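Local coordinates for phosphotriesterase family protein (Listeria monocytogenes serotype 4b str. H7858, PDB 3PNZ) that probably hydrolyses phosphorylated sugar lactones, using a pair of zinc ions held in a TIM-barrel amidohydrolase fold, at residues Ile4-Tyr8 / Tyr148-Gln152; Leu16-Ser21 / Phe318-Ala323; Ile170-Arg175 / Ile200-Ile206; His225-Lys230 / Tyr257-Phe263. All coordinates share one frame; numbering follows the deposited sequence.

Interaction 1: Ile4-Tyr8 / Tyr148-Gln152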
loop_
_atom_site.group_PDB
_atom_site.type_symbol
_atom_site.label_atom_id
_atom_site.label_comp_id
_atom_site.label_asym_id
_atom_site.label_seq_id
_atom_site.Cartn_x
_atom_site.Cartn_y
_atom_site.Cartn_z
ATOM N N ILE A 4 -4.692 10.068 -11.507
ATOM C CA ILE A 4 -3.854 9.216 -10.659
ATOM C C ILE A 4 -2.389 9.465 -11.021
ATOM O O ILE A 4 -2.027 9.505 -12.208
ATOM C CB ILE A 4 -4.202 7.717 -10.835
ATOM C CG1 ILE A 4 -5.594 7.433 -10.273
ATOM C CG2 ILE A 4 -3.165 6.838 -10.139
ATOM C CD1 ILE A 4 -6.521 6.766 -11.240
ATOM N N ARG A 5 -1.551 9.649 -10.004
ATOM C CA ARG A 5 -0.151 9.986 -10.221
ATOM C C ARG A 5 0.720 8.736 -10.243
ATOM O O ARG A 5 0.901 8.065 -9.217
ATOM C CB ARG A 5 0.341 10.979 -9.162
ATOM C CG ARG A 5 1.820 11.295 -9.232
ATOM C CD ARG A 5 2.133 12.675 -8.656
ATOM N NE ARG A 5 1.482 13.722 -9.447
ATOM C CZ ARG A 5 1.455 15.010 -9.125
ATOM N NH1 ARG A 5 2.047 15.444 -8.021
ATOM N NH2 ARG A 5 0.820 15.868 -9.912
ATOM N N THR A 6 1.235 8.414 -11.426
ATOM C CA THR A 6 2.120 7.261 -11.595
ATOM C C THR A 6 3.554 7.740 -11.819
ATOM O O THR A 6 3.796 8.921 -12.037
ATOM C CB THR A 6 1.706 6.364 -12.784
ATOM O OG1 THR A 6 2.059 6.999 -14.018
ATOM C CG2 THR A 6 0.201 6.046 -12.762
ATOM N N PHE A 7 4.504 6.813 -11.760
ATOM C CA PHE A 7 5.907 7.140 -11.971
ATOM C C PHE A 7 6.128 7.857 -13.300
ATOM O O PHE A 7 6.999 8.718 -13.397
ATOM C CB PHE A 7 6.766 5.875 -11.940
ATOM C CG PHE A 7 7.225 5.480 -10.560
ATOM C CD1 PHE A 7 6.592 5.973 -9.431
ATOM C CD2 PHE A 7 8.302 4.621 -10.399
ATOM C CE1 PHE A 7 7.024 5.610 -8.161
ATOM C CE2 PHE A 7 8.733 4.245 -9.137
ATOM C CZ PHE A 7 8.094 4.738 -8.019
ATOM N N TYR A 8 5.353 7.495 -14.315
ATOM C CA TYR A 8 5.555 8.069 -15.649
ATOM C C TYR A 8 4.446 9.018 -16.102
ATOM O O TYR A 8 4.229 9.205 -17.303
ATOM C CB TYR A 8 5.801 6.971 -16.687
ATOM C CG TYR A 8 7.214 6.447 -16.623
ATOM C CD1 TYR A 8 8.261 7.162 -17.193
ATOM C CD2 TYR A 8 7.509 5.252 -15.974
ATOM C CE1 TYR A 8 9.561 6.703 -17.125
ATOM C CE2 TYR A 8 8.811 4.781 -15.906
ATOM C CZ TYR A 8 9.830 5.511 -16.487
ATOM O OH TYR A 8 11.129 5.059 -16.427
ATOM N N TYR A 148 10.751 10.632 -10.107
ATOM C CA TYR A 148 9.545 9.818 -10.055
ATOM C C TYR A 148 8.737 10.150 -8.809
ATOM O O TYR A 148 9.163 9.867 -7.691
ATOM C CB TYR A 148 9.910 8.331 -10.128
ATOM C CG TYR A 148 10.788 8.045 -11.329
ATOM C CD1 TYR A 148 10.256 8.050 -12.614
ATOM C CD2 TYR A 148 12.149 7.811 -11.182
ATOM C CE1 TYR A 148 11.060 7.814 -13.727
ATOM C CE2 TYR A 148 12.959 7.572 -12.285
ATOM C CZ TYR A 148 12.408 7.574 -13.553
ATOM O OH TYR A 148 13.208 7.336 -14.654
ATOM N N LYS A 149 7.579 10.769 -9.012
ATOM C CA LYS A 149 6.775 11.270 -7.904
ATOM C C LYS A 149 5.866 10.191 -7.328
ATOM O O LYS A 149 5.404 9.316 -8.045
ATOM C CB LYS A 149 5.910 12.443 -8.362
ATOM C CG LYS A 149 6.672 13.535 -9.108
ATOM C CD LYS A 149 5.712 14.565 -9.668
ATOM C CE LYS A 149 6.375 15.417 -10.728
ATOM N NZ LYS A 149 5.349 16.198 -11.470
ATOM N N ALA A 150 5.595 10.289 -6.034
ATOM C CA ALA A 150 4.634 9.410 -5.381
ATOM C C ALA A 150 3.198 9.834 -5.686
ATOM O O ALA A 150 2.916 11.021 -5.913
ATOM C CB ALA A 150 4.869 9.421 -3.890
ATOM N N GLY A 151 2.291 8.860 -5.666
ATOM C CA GLY A 151 0.886 9.102 -5.939
ATOM C C GLY A 151 -0.016 8.838 -4.744
ATOM O O GLY A 151 -1.236 8.906 -4.848
ATOM N N GLN A 152 0.583 8.510 -3.605
ATOM C CA GLN A 152 -0.181 8.438 -2.360
ATOM C C GLN A 152 0.740 8.710 -1.178
ATOM O O GLN A 152 1.958 8.636 -1.311
ATOM C CB GLN A 152 -0.893 7.088 -2.221
ATOM C CG GLN A 152 0.006 5.930 -1.816
ATOM C CD GLN A 152 -0.778 4.656 -1.503
ATOM O OE1 GLN A 152 -2.009 4.668 -1.412
ATOM N NE2 GLN A 152 -0.063 3.558 -1.334
HETATM O O HOH W 1 -2.442 8.901 -7.332
HETATM O O HOH W 2 3.472 7.327 -8.411
HETATM O O HOH W 3 6.624 10.949 -11.779
#
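Phe7 and Tyr148 meet across two nearly antiparallel segments, their end-to-end directions 155° apart. Tyr148 CB sits over one face of the Phe7 ring, 4.0 Å from its centroid and 13° off the normal, a CH-pi contact. The two rings themselves are slid apart and barely overlap. Tyr148 directs its ring edge at the face of Tyr8, an edge-to-face pair with centroids 5.4 Å apart, so the three rings form an aromatic cluster; at the Tyr148 edge, in its plane, lies Phe7 O. Helix 75-85 covers this cluster through Val78, Ala79 and Ser82. Strand 4-6 belongs to a short N-terminal hairpin with 9-11, and here it packs beside strand 150-152, one of the parallel strands of the TIM barrel. No direct hydrogen bond joins the segments. Water bridges them instead: one water donates to both Arg5 O and Lys149 O (2.8 Å each), and another accepts from Arg5 N and donates to Gly151 O. Packing is tight at the buried Arg5 and Gly151, where Gly151 CA lies 3.4 Å from Arg5 O in a CA-H...O contact. With CG anti to the backbone N (chi1 175°), Arg5 packs its CD on Ala150 O at 3.3 Å, a buried oxygen with no polar partner in the model. Lys149 CD covers one face of the guanidinium, whose charge is engaged by Asp10 and Glu140. Toward solvent lie exposed Tyr8 and partly exposed Tyr148 and Lys149.

Interaction 2: Leu16-Ser21 / Phe318-Ala323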
loop_
_atom_site.group_PDB
_atom_site.type_symbol
_atom_site.label_atom_id
_atom_site.label_comp_id
_atom_site.label_asym_id
_atom_site.label_seq_id
_atom_site.Cartn_x
_atom_site.Cartn_y
_atom_site.Cartn_z
ATOM N N LEU A 16 -6.332 3.541 -15.367
ATOM C CA LEU A 16 -5.715 2.739 -14.303
ATOM C C LEU A 16 -5.821 1.231 -14.584
ATOM O O LEU A 16 -4.846 0.488 -14.430
ATOM C CB LEU A 16 -6.329 3.085 -12.940
ATOM C CG LEU A 16 -5.514 2.672 -11.711
ATOM C CD1 LEU A 16 -4.234 3.471 -11.670
ATOM C CD2 LEU A 16 -6.337 2.900 -10.430
ATOM N N GLY A 17 -7.001 0.783 -15.003
ATOM C CA GLY A 17 -7.231 -0.611 -15.323
ATOM C C GLY A 17 -7.080 -1.539 -14.127
ATOM O O GLY A 17 -7.203 -1.105 -12.976
ATOM N N PHE A 18 -6.810 -2.808 -14.416
ATOM C CA PHE A 18 -6.714 -3.850 -13.400
ATOM C C PHE A 18 -5.535 -3.579 -12.469
ATOM O O PHE A 18 -4.393 -3.486 -12.913
ATOM C CB PHE A 18 -6.573 -5.230 -14.062
ATOM C CG PHE A 18 -6.737 -6.368 -13.106
ATOM C CD1 PHE A 18 -7.969 -6.976 -12.941
ATOM C CD2 PHE A 18 -5.663 -6.821 -12.364
ATOM C CE1 PHE A 18 -8.130 -8.022 -12.044
ATOM C CE2 PHE A 18 -5.815 -7.868 -11.472
ATOM C CZ PHE A 18 -7.050 -8.466 -11.311
ATOM N N THR A 19 -5.815 -3.449 -11.173
ATOM C CA THR A 19 -4.834 -2.916 -10.232
ATOM C C THR A 19 -4.671 -3.781 -8.985
ATOM O O THR A 19 -5.666 -4.209 -8.394
ATOM C CB THR A 19 -5.252 -1.501 -9.734
ATOM O OG1 THR A 19 -5.325 -0.590 -10.842
ATOM C CG2 THR A 19 -4.250 -0.957 -8.711
ATOM N N TYR A 20 -3.423 -4.025 -8.597
ATOM C CA TYR A 20 -3.107 -4.548 -7.262
ATOM C C TYR A 20 -2.850 -3.357 -6.356
ATOM O O TYR A 20 -1.961 -2.556 -6.629
ATOM C CB TYR A 20 -1.836 -5.409 -7.288
ATOM C CG TYR A 20 -1.959 -6.808 -7.866
ATOM C CD1 TYR A 20 -3.190 -7.364 -8.191
ATOM C CD2 TYR A 20 -0.823 -7.578 -8.070
ATOM C CE1 TYR A 20 -3.283 -8.653 -8.722
ATOM C CE2 TYR A 20 -0.903 -8.863 -8.593
ATOM C CZ TYR A 20 -2.129 -9.398 -8.914
ATOM O OH TYR A 20 -2.189 -10.680 -9.439
ATOM N N SER A 21 -3.594 -3.261 -5.261
ATOM C CA SER A 21 -3.617 -2.044 -4.446
ATOM C C SER A 21 -2.564 -1.896 -3.338
ATOM O O SER A 21 -2.496 -0.846 -2.710
ATOM C CB SER A 21 -5.012 -1.846 -3.846
ATOM O OG SER A 21 -5.960 -1.552 -4.856
ATOM N N PHE A 318 -10.799 -4.671 -8.390
ATOM C CA PHE A 318 -9.535 -4.456 -9.095
ATOM C C PHE A 318 -9.559 -3.331 -10.116
ATOM O O PHE A 318 -8.503 -2.933 -10.606
ATOM C CB PHE A 318 -9.066 -5.744 -9.780
ATOM C CG PHE A 318 -8.803 -6.872 -8.825
ATOM C CD1 PHE A 318 -7.595 -6.947 -8.144
ATOM C CD2 PHE A 318 -9.762 -7.843 -8.600
ATOM C CE1 PHE A 318 -7.339 -7.985 -7.257
ATOM C CE2 PHE A 318 -9.514 -8.878 -7.710
ATOM C CZ PHE A 318 -8.303 -8.942 -7.040
ATOM N N VAL A 319 -10.745 -2.835 -10.456
ATOM C CA VAL A 319 -10.829 -1.749 -11.436
ATOM C C VAL A 319 -11.554 -0.521 -10.893
ATOM O O VAL A 319 -10.940 0.522 -10.712
ATOM C CB VAL A 319 -11.496 -2.192 -12.756
ATOM C CG1 VAL A 319 -11.522 -1.017 -13.741
ATOM C CG2 VAL A 319 -10.767 -3.383 -13.355
ATOM N N ASP A 320 -12.850 -0.642 -10.626
ATOM C CA ASP A 320 -13.643 0.527 -10.237
ATOM C C ASP A 320 -13.179 1.147 -8.918
ATOM O O ASP A 320 -13.001 2.356 -8.828
ATOM C CB ASP A 320 -15.131 0.183 -10.149
ATOM C CG ASP A 320 -15.702 -0.296 -11.474
ATOM O OD1 ASP A 320 -15.079 -0.043 -12.521
ATOM O OD2 ASP A 320 -16.774 -0.933 -11.463
ATOM N N ASN A 321 -12.966 0.309 -7.904
ATOM C CA ASN A 321 -12.603 0.814 -6.579
ATOM C C ASN A 321 -11.222 1.487 -6.535
ATOM O O ASN A 321 -11.085 2.582 -5.990
ATOM C CB ASN A 321 -12.762 -0.284 -5.499
ATOM C CG ASN A 321 -14.207 -0.769 -5.366
ATOM O OD1 ASN A 321 -15.125 -0.220 -5.992
ATOM N ND2 ASN A 321 -14.423 -1.783 -4.532
ATOM N N PRO A 322 -10.190 0.841 -7.102
ATOM C CA PRO A 322 -8.894 1.535 -7.166
ATOM C C PRO A 322 -8.961 2.840 -7.967
ATOM O O PRO A 322 -8.275 3.797 -7.631
ATOM C CB PRO A 322 -7.981 0.528 -7.880
ATOM C CG PRO A 322 -8.600 -0.810 -7.601
ATOM C CD PRO A 322 -10.090 -0.570 -7.527
ATOM N N ALA A 323 -9.774 2.879 -9.017
ATOM C CA ALA A 323 -9.902 4.118 -9.794
ATOM C C ALA A 323 -10.518 5.241 -8.960
ATOM O O ALA A 323 -10.189 6.410 -9.148
ATOM C CB ALA A 323 -10.712 3.876 -11.057
HETATM O O HOH W 4 -8.766 1.075 -12.293
#
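Thr19 N donates to Phe318 O at 2.8 Å, in the carbonyl plane, in a moderately bent bond (138° at the hydrogen) that ties strand 19-23 to a widened, pi-type turn of helix 310-325. The same oxygen also receives a CA-H...O contact from Phe18 CA. A bridging water donates to Gly17 O and to Val319 O, a second, water-mediated link. Among the side chains, Phe18 and Phe318 lie alongside each other and point the same way, their planes 11° apart and centroids 4.6 Å apart, in an offset arrangement with little overlap. Phe18 CE1 reaches Phe318 CB at 3.3 Å; this CB stands over one face of the Phe18 ring. In return, Phe18 CZ lies over the rim of the Phe318 ring, and Thr19 O is at that ring's edge. Pro322 CB touches both Leu16 CD2 and Thr19 CB, each 3.9 Å away. Thr19 OG1 lies anti to the carbonyl carbon (chi1 -61°), and from there donates to Gly17 O at 2.9 Å, from above the carbonyl plane. Helix 289-305 covers Phe318 through Ile291 and Trp295, and Leu268 meets Pro322, placing the contact where the last helix closes against the first barrel strand. Gly17 O and Phe318 O, both acceptors, approach to 3.3 Å without bonding; their separate donors, water and Thr19 OG1 for one, Thr19 N for the other, probably offset the repulsion.

Interaction 3: Ile170-Arg175 / Ile200-Ile206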
loop_
_atom_site.group_PDB
_atom_site.type_symbol
_atom_site.label_atom_id
_atom_site.label_comp_id
_atom_site.label_asym_id
_atom_site.label_seq_id
_atom_site.Cartn_x
_atom_site.Cartn_y
_atom_site.Cartn_z
ATOM N N ILE A 170 1.225 10.647 11.604
ATOM C CA ILE A 170 -0.131 10.692 11.061
ATOM C C ILE A 170 -0.519 12.134 10.754
ATOM O O ILE A 170 -1.049 12.429 9.685
ATOM C CB ILE A 170 -1.193 10.095 12.018
ATOM C CG1 ILE A 170 -0.855 8.637 12.354
ATOM C CG2 ILE A 170 -2.589 10.213 11.389
ATOM C CD1 ILE A 170 -1.887 7.977 13.280
ATOM N N ARG A 171 -0.250 13.032 11.698
ATOM C CA ARG A 171 -0.597 14.436 11.507
ATOM C C ARG A 171 0.221 15.053 10.366
ATOM O O ARG A 171 -0.311 15.823 9.576
ATOM C CB ARG A 171 -0.451 15.229 12.816
ATOM C CG ARG A 171 -1.353 14.709 13.922
ATOM C CD ARG A 171 -1.384 15.625 15.147
ATOM N NE ARG A 171 -2.021 14.957 16.283
ATOM C CZ ARG A 171 -3.332 14.909 16.484
ATOM N NH1 ARG A 171 -4.163 15.494 15.632
ATOM N NH2 ARG A 171 -3.818 14.278 17.546
ATOM N N ALA A 172 1.495 14.683 10.260
ATOM C CA ALA A 172 2.351 15.191 9.181
ATOM C C ALA A 172 1.794 14.770 7.820
ATOM O O ALA A 172 1.748 15.558 6.873
ATOM C CB ALA A 172 3.778 14.684 9.347
ATOM N N VAL A 173 1.360 13.518 7.733
ATOM C CA VAL A 173 0.812 12.981 6.490
ATOM C C VAL A 173 -0.555 13.579 6.155
ATOM O O VAL A 173 -0.829 13.895 4.994
ATOM C CB VAL A 173 0.740 11.444 6.549
ATOM C CG1 VAL A 173 -0.082 10.896 5.398
ATOM C CG2 VAL A 173 2.151 10.874 6.533
ATOM N N ALA A 174 -1.403 13.753 7.170
ATOM C CA ALA A 174 -2.691 14.408 6.970
ATOM C C ALA A 174 -2.478 15.804 6.380
ATOM O O ALA A 174 -3.147 16.213 5.432
ATOM C CB ALA A 174 -3.464 14.485 8.279
ATOM N N ARG A 175 -1.518 16.522 6.938
ATOM C CA ARG A 175 -1.242 17.876 6.477
ATOM C C ARG A 175 -0.620 17.876 5.082
ATOM O O ARG A 175 -0.857 18.796 4.294
ATOM C CB ARG A 175 -0.407 18.614 7.518
ATOM C CG ARG A 175 -1.196 18.782 8.818
ATOM C CD ARG A 175 -0.331 19.195 9.990
ATOM N NE ARG A 175 -1.041 18.984 11.248
ATOM C CZ ARG A 175 -0.559 19.315 12.444
ATOM N NH1 ARG A 175 0.637 19.884 12.543
ATOM N NH2 ARG A 175 -1.278 19.081 13.536
ATOM N N ILE A 200 -7.796 10.426 14.757
ATOM C CA ILE A 200 -6.742 11.411 14.534
ATOM C C ILE A 200 -6.965 12.136 13.212
ATOM O O ILE A 200 -6.812 13.357 13.121
ATOM C CB ILE A 200 -5.347 10.786 14.603
ATOM C CG1 ILE A 200 -5.071 10.319 16.035
ATOM C CG2 ILE A 200 -4.283 11.798 14.148
ATOM C CD1 ILE A 200 -3.843 9.454 16.173
ATOM N N LEU A 201 -7.340 11.380 12.189
ATOM C CA LEU A 201 -7.610 11.983 10.884
ATOM C C LEU A 201 -8.796 12.936 10.957
ATOM O O LEU A 201 -8.800 13.974 10.298
ATOM C CB LEU A 201 -7.848 10.902 9.833
ATOM C CG LEU A 201 -6.599 10.071 9.527
ATOM C CD1 LEU A 201 -6.936 8.925 8.588
ATOM C CD2 LEU A 201 -5.499 10.947 8.940
ATOM N N LYS A 202 -9.799 12.601 11.765
ATOM C CA LYS A 202 -10.939 13.498 11.931
ATOM C C LYS A 202 -10.521 14.804 12.599
ATOM O O LYS A 202 -10.999 15.872 12.225
ATOM C CB LYS A 202 -12.062 12.816 12.712
ATOM C CG LYS A 202 -12.837 11.828 11.866
ATOM C CD LYS A 202 -13.692 10.892 12.701
ATOM C CE LYS A 202 -14.667 11.630 13.580
ATOM N NZ LYS A 202 -15.385 10.658 14.462
ATOM N N GLN A 203 -9.622 14.722 13.579
ATOM C CA GLN A 203 -9.081 15.932 14.196
ATOM C C GLN A 203 -8.350 16.789 13.170
ATOM O O GLN A 203 -8.318 18.016 13.284
ATOM C CB GLN A 203 -8.119 15.580 15.330
ATOM C CG GLN A 203 -8.767 14.852 16.497
ATOM C CD GLN A 203 -7.732 14.300 17.450
ATOM O OE1 GLN A 203 -6.549 14.625 17.352
ATOM N NE2 GLN A 203 -8.167 13.449 18.374
ATOM N N GLU A 204 -7.748 16.134 12.182
ATOM C CA GLU A 204 -7.002 16.827 11.138
ATOM C C GLU A 204 -7.876 17.193 9.937
ATOM O O GLU A 204 -7.364 17.591 8.887
ATOM C CB GLU A 204 -5.790 15.992 10.686
ATOM C CG GLU A 204 -4.733 15.770 11.792
ATOM C CD GLU A 204 -3.963 17.046 12.151
ATOM O OE1 GLU A 204 -3.750 17.886 11.247
ATOM O OE2 GLU A 204 -3.569 17.212 13.336
ATOM N N ASN A 205 -9.185 17.044 10.103
ATOM C CA ASN A 205 -10.160 17.437 9.086
ATOM C C ASN A 205 -9.989 16.721 7.751
ATOM O O ASN A 205 -10.138 17.330 6.673
ATOM C CB ASN A 205 -10.136 18.953 8.906
ATOM C CG ASN A 205 -10.475 19.685 10.194
ATOM O OD1 ASN A 205 -11.497 19.400 10.834
ATOM N ND2 ASN A 205 -9.614 20.620 10.594
ATOM N N ILE A 206 -9.703 15.423 7.828
ATOM C CA ILE A 206 -9.538 14.579 6.642
ATOM C C ILE A 206 -10.808 13.783 6.353
ATOM O O ILE A 206 -11.249 12.978 7.174
ATOM C CB ILE A 206 -8.369 13.567 6.841
ATOM C CG1 ILE A 206 -7.036 14.294 7.066
ATOM C CG2 ILE A 206 -8.279 12.596 5.659
ATOM C CD1 ILE A 206 -6.454 14.958 5.829
#
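The Arg171 guanidinium carries Ile200 CG2 over the centre of one face, while Gln203 OE1 and Glu204 OE2 lie at its edge. The amide of Gln203 is nearly coplanar with it, the planes 14° apart. Both NH1 and NH2 grip the single oxygen Gln203 OE1 end-on, NH2 at 2.8 Å and NH1 at 3.1 Å. NH1 also donates to the anti lone pair of Glu204 OE2, at 2.9 Å. The Arg175 guanidinium is covered on one face by Arg171 CB, offset toward the rim, and presents its side edge to the same carboxylate. Its NE reaches Glu204 OE1 at 2.9 Å in an almost straight bond (175°), from above the carboxylate plane, and its NH2 reaches OE2 at 3.0 Å on the syn side. The Glu204 chain bends at chi2 (-70°), which sets its carboxylate between the two guanidinium groups. Beside the charged groups, on the buried side, Ile170 CG2 meets Ile200 CG2 at 3.6 Å, and Ala174 CB packs on Glu204 CB and on Ile206 CG1.

Neighbouring helices of the barrel are joined here just where helix 194-203 ends: a Schellman motif, with Asn205 at C-prime, returns Ile206 N to Leu201 O and brings Ile206 against Ala174. Arg171 has a second carboxylate partner in Glu167. Glu204 OE2 accepts from both arginines, so this network would be expected to favour the ionised carboxylate and to hold both guanidinium groups in fixed orientations.

Interaction 4: His225-Lys230 / Tyr257-Phe263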
loop_
_atom_site.group_PDB
_atom_site.type_symbol
_atom_site.label_atom_id
_atom_site.label_comp_id
_atom_site.label_asym_id
_atom_site.label_seq_id
_atom_site.Cartn_x
_atom_site.Cartn_y
_atom_site.Cartn_z
ATOM N N HIS A 225 -15.122 -4.505 11.105
ATOM C CA HIS A 225 -15.078 -4.147 9.685
ATOM C C HIS A 225 -16.213 -3.190 9.305
ATOM O O HIS A 225 -15.994 -2.223 8.576
ATOM C CB HIS A 225 -15.124 -5.396 8.813
ATOM C CG HIS A 225 -13.799 -6.068 8.667
ATOM N ND1 HIS A 225 -13.634 -7.238 7.961
ATOM C CD2 HIS A 225 -12.573 -5.730 9.130
ATOM C CE1 HIS A 225 -12.360 -7.587 7.984
ATOM N NE2 HIS A 225 -11.695 -6.689 8.690
ATOM N N LYS A 226 -17.410 -3.453 9.823
ATOM C CA LYS A 226 -18.557 -2.582 9.551
ATOM C C LYS A 226 -18.387 -1.193 10.175
ATOM O O LYS A 226 -18.765 -0.181 9.570
ATOM C CB LYS A 226 -19.857 -3.236 10.029
ATOM C CG LYS A 226 -21.097 -2.364 9.823
ATOM C CD LYS A 226 -22.375 -3.207 9.851
ATOM C CE LYS A 226 -23.594 -2.356 9.504
ATOM N NZ LYS A 226 -24.853 -3.150 9.567
ATOM N N GLN A 227 -17.818 -1.132 11.382
ATOM C CA GLN A 227 -17.500 0.158 11.994
ATOM C C GLN A 227 -16.573 0.967 11.093
ATOM O O GLN A 227 -16.768 2.165 10.890
ATOM C CB GLN A 227 -16.814 -0.023 13.348
ATOM C CG GLN A 227 -17.699 -0.435 14.511
ATOM C CD GLN A 227 -16.857 -0.643 15.765
ATOM O OE1 GLN A 227 -15.983 -1.512 15.795
ATOM N NE2 GLN A 227 -17.102 0.163 16.793
ATOM N N VAL A 228 -15.542 0.314 10.574
ATOM C CA VAL A 228 -14.599 0.997 9.694
ATOM C C VAL A 228 -15.287 1.401 8.393
ATOM O O VAL A 228 -15.165 2.540 7.940
ATOM C CB VAL A 228 -13.367 0.128 9.400
ATOM C CG1 VAL A 228 -12.474 0.786 8.362
ATOM C CG2 VAL A 228 -12.583 -0.096 10.684
ATOM N N ALA A 229 -16.011 0.463 7.801
ATOM C CA ALA A 229 -16.642 0.707 6.500
ATOM C C ALA A 229 -17.644 1.860 6.540
ATOM O O ALA A 229 -17.797 2.595 5.563
ATOM C CB ALA A 229 -17.318 -0.557 6.001
ATOM N N LYS A 230 -18.342 2.008 7.659
ATOM C CA LYS A 230 -19.336 3.070 7.790
ATOM C C LYS A 230 -18.758 4.472 7.630
ATOM O O LYS A 230 -19.496 5.408 7.317
ATOM C CB LYS A 230 -20.029 2.986 9.152
ATOM C CG LYS A 230 -21.126 1.948 9.243
ATOM C CD LYS A 230 -21.789 2.103 10.612
ATOM C CE LYS A 230 -22.889 1.104 10.860
ATOM N NZ LYS A 230 -23.472 1.362 12.215
ATOM N N TYR A 257 -19.156 -10.620 3.513
ATOM C CA TYR A 257 -19.963 -9.964 4.545
ATOM C C TYR A 257 -20.074 -8.467 4.269
ATOM O O TYR A 257 -21.166 -7.884 4.345
ATOM C CB TYR A 257 -19.403 -10.194 5.956
ATOM C CG TYR A 257 -20.120 -9.358 6.985
ATOM C CD1 TYR A 257 -21.398 -9.699 7.412
ATOM C CD2 TYR A 257 -19.537 -8.209 7.505
ATOM C CE1 TYR A 257 -22.074 -8.927 8.342
ATOM C CE2 TYR A 257 -20.208 -7.425 8.441
ATOM C CZ TYR A 257 -21.469 -7.792 8.855
ATOM O OH TYR A 257 -22.129 -7.017 9.779
ATOM N N LEU A 258 -18.948 -7.834 3.958
ATOM C CA LEU A 258 -18.969 -6.402 3.669
ATOM C C LEU A 258 -19.822 -6.130 2.428
ATOM O O LEU A 258 -20.581 -5.160 2.404
ATOM C CB LEU A 258 -17.555 -5.841 3.500
ATOM C CG LEU A 258 -16.809 -5.606 4.825
ATOM C CD1 LEU A 258 -15.331 -5.330 4.568
ATOM C CD2 LEU A 258 -17.445 -4.447 5.618
ATOM N N VAL A 259 -19.718 -6.995 1.419
ATOM C CA VAL A 259 -20.568 -6.843 0.232
ATOM C C VAL A 259 -22.037 -6.933 0.637
ATOM O O VAL A 259 -22.855 -6.099 0.237
ATOM C CB VAL A 259 -20.243 -7.864 -0.874
ATOM C CG1 VAL A 259 -21.251 -7.753 -2.024
ATOM C CG2 VAL A 259 -18.826 -7.656 -1.399
ATOM N N SER A 260 -22.374 -7.919 1.462
ATOM C CA SER A 260 -23.762 -8.085 1.880
ATOM C C SER A 260 -24.287 -6.878 2.664
ATOM O O SER A 260 -25.488 -6.613 2.671
ATOM C CB SER A 260 -23.949 -9.385 2.681
ATOM O OG SER A 260 -23.465 -9.230 4.006
ATOM N N GLU A 261 -23.393 -6.141 3.321
ATOM C CA GLU A 261 -23.817 -4.995 4.111
ATOM C C GLU A 261 -23.796 -3.688 3.313
ATOM O O GLU A 261 -24.068 -2.618 3.863
ATOM C CB GLU A 261 -22.966 -4.876 5.382
ATOM C CG GLU A 261 -23.211 -6.014 6.370
ATOM C CD GLU A 261 -24.560 -5.896 7.067
ATOM O OE1 GLU A 261 -24.922 -4.780 7.490
ATOM O OE2 GLU A 261 -25.263 -6.918 7.196
ATOM N N GLY A 262 -23.470 -3.786 2.026
ATOM C CA GLY A 262 -23.555 -2.651 1.117
ATOM C C GLY A 262 -22.262 -1.889 0.878
ATOM O O GLY A 262 -22.283 -0.766 0.373
ATOM N N PHE A 263 -21.131 -2.490 1.236
ATOM C CA PHE A 263 -19.854 -1.792 1.161
ATOM C C PHE A 263 -18.944 -2.273 0.034
ATOM O O PHE A 263 -17.732 -2.068 0.084
ATOM C CB PHE A 263 -19.125 -1.903 2.513
ATOM C CG PHE A 263 -19.896 -1.320 3.660
ATOM C CD1 PHE A 263 -20.061 0.053 3.775
ATOM C CD2 PHE A 263 -20.459 -2.140 4.630
ATOM C CE1 PHE A 263 -20.777 0.604 4.838
ATOM C CE2 PHE A 263 -21.171 -1.594 5.693
ATOM C CZ PHE A 263 -21.330 -0.226 5.798
#
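Lys226 of helix 222-229 reaches across to Glu261 at the end of helix 248-260, the neighbouring helix on the outside of the TIM barrel. Its CB lies at the edge of the Tyr257 ring, near the ring plane. CG, anti to the backbone N (chi1 178°), approaches Phe263 CE2 at 4.2 Å. From there the chain runs fully extended: CD passes Tyr257 OH and Glu261 OE1, both at 3.8 Å, CE comes within 3.4 Å of the same carboxylate oxygen, and NZ closes the salt bridge to Glu261 OE1 at 2.6 Å. The ammonium meets that oxygen from above the carboxylate plane, 36° out of it. Glu261 is bent at chi2, and its CG rests over one face of the Tyr257 ring. Deeper in, Leu258 CD2 packs on Ala229 CB at 3.9 Å; Met235 of strand 234-237 backs Ala229, and Phe237 backs Leu258. Gly262, with positive phi, ends helix 248-260 in a Schellman motif that returns Phe263 N to Leu258 O and brings the phenyl ring against helix 222-229. Ala229 CB then stands over the centre of the Phe263 ring, 3.5 Å from its centroid and 11° off the normal.

How the interactions relate
Interactions 1 and 2 are neighbours: their centres lie 15 Å apart, Ile4 CG2 touches Leu16 CD1 at 3.9 Å, and both reach the parallel sheet that holds strands 19-23 and 150-152. Interactions 3 and 4 each join successive outer helices of the barrel, with centres 23 Å apart and no mutual contact. Strand 150-152 leads on to helix 164-180, so interactions 1 and 3 follow in sequence, yet their nearest atoms stay about 7 Å apart. The two zinc ions are bound by His22, His24, carboxylated Lys154, His187, His215 and Asp272. Ser21 of interaction 2 has its side chain about 11 Å from a zinc ion; that of Ile170 in interaction 3 is about 13 Å away.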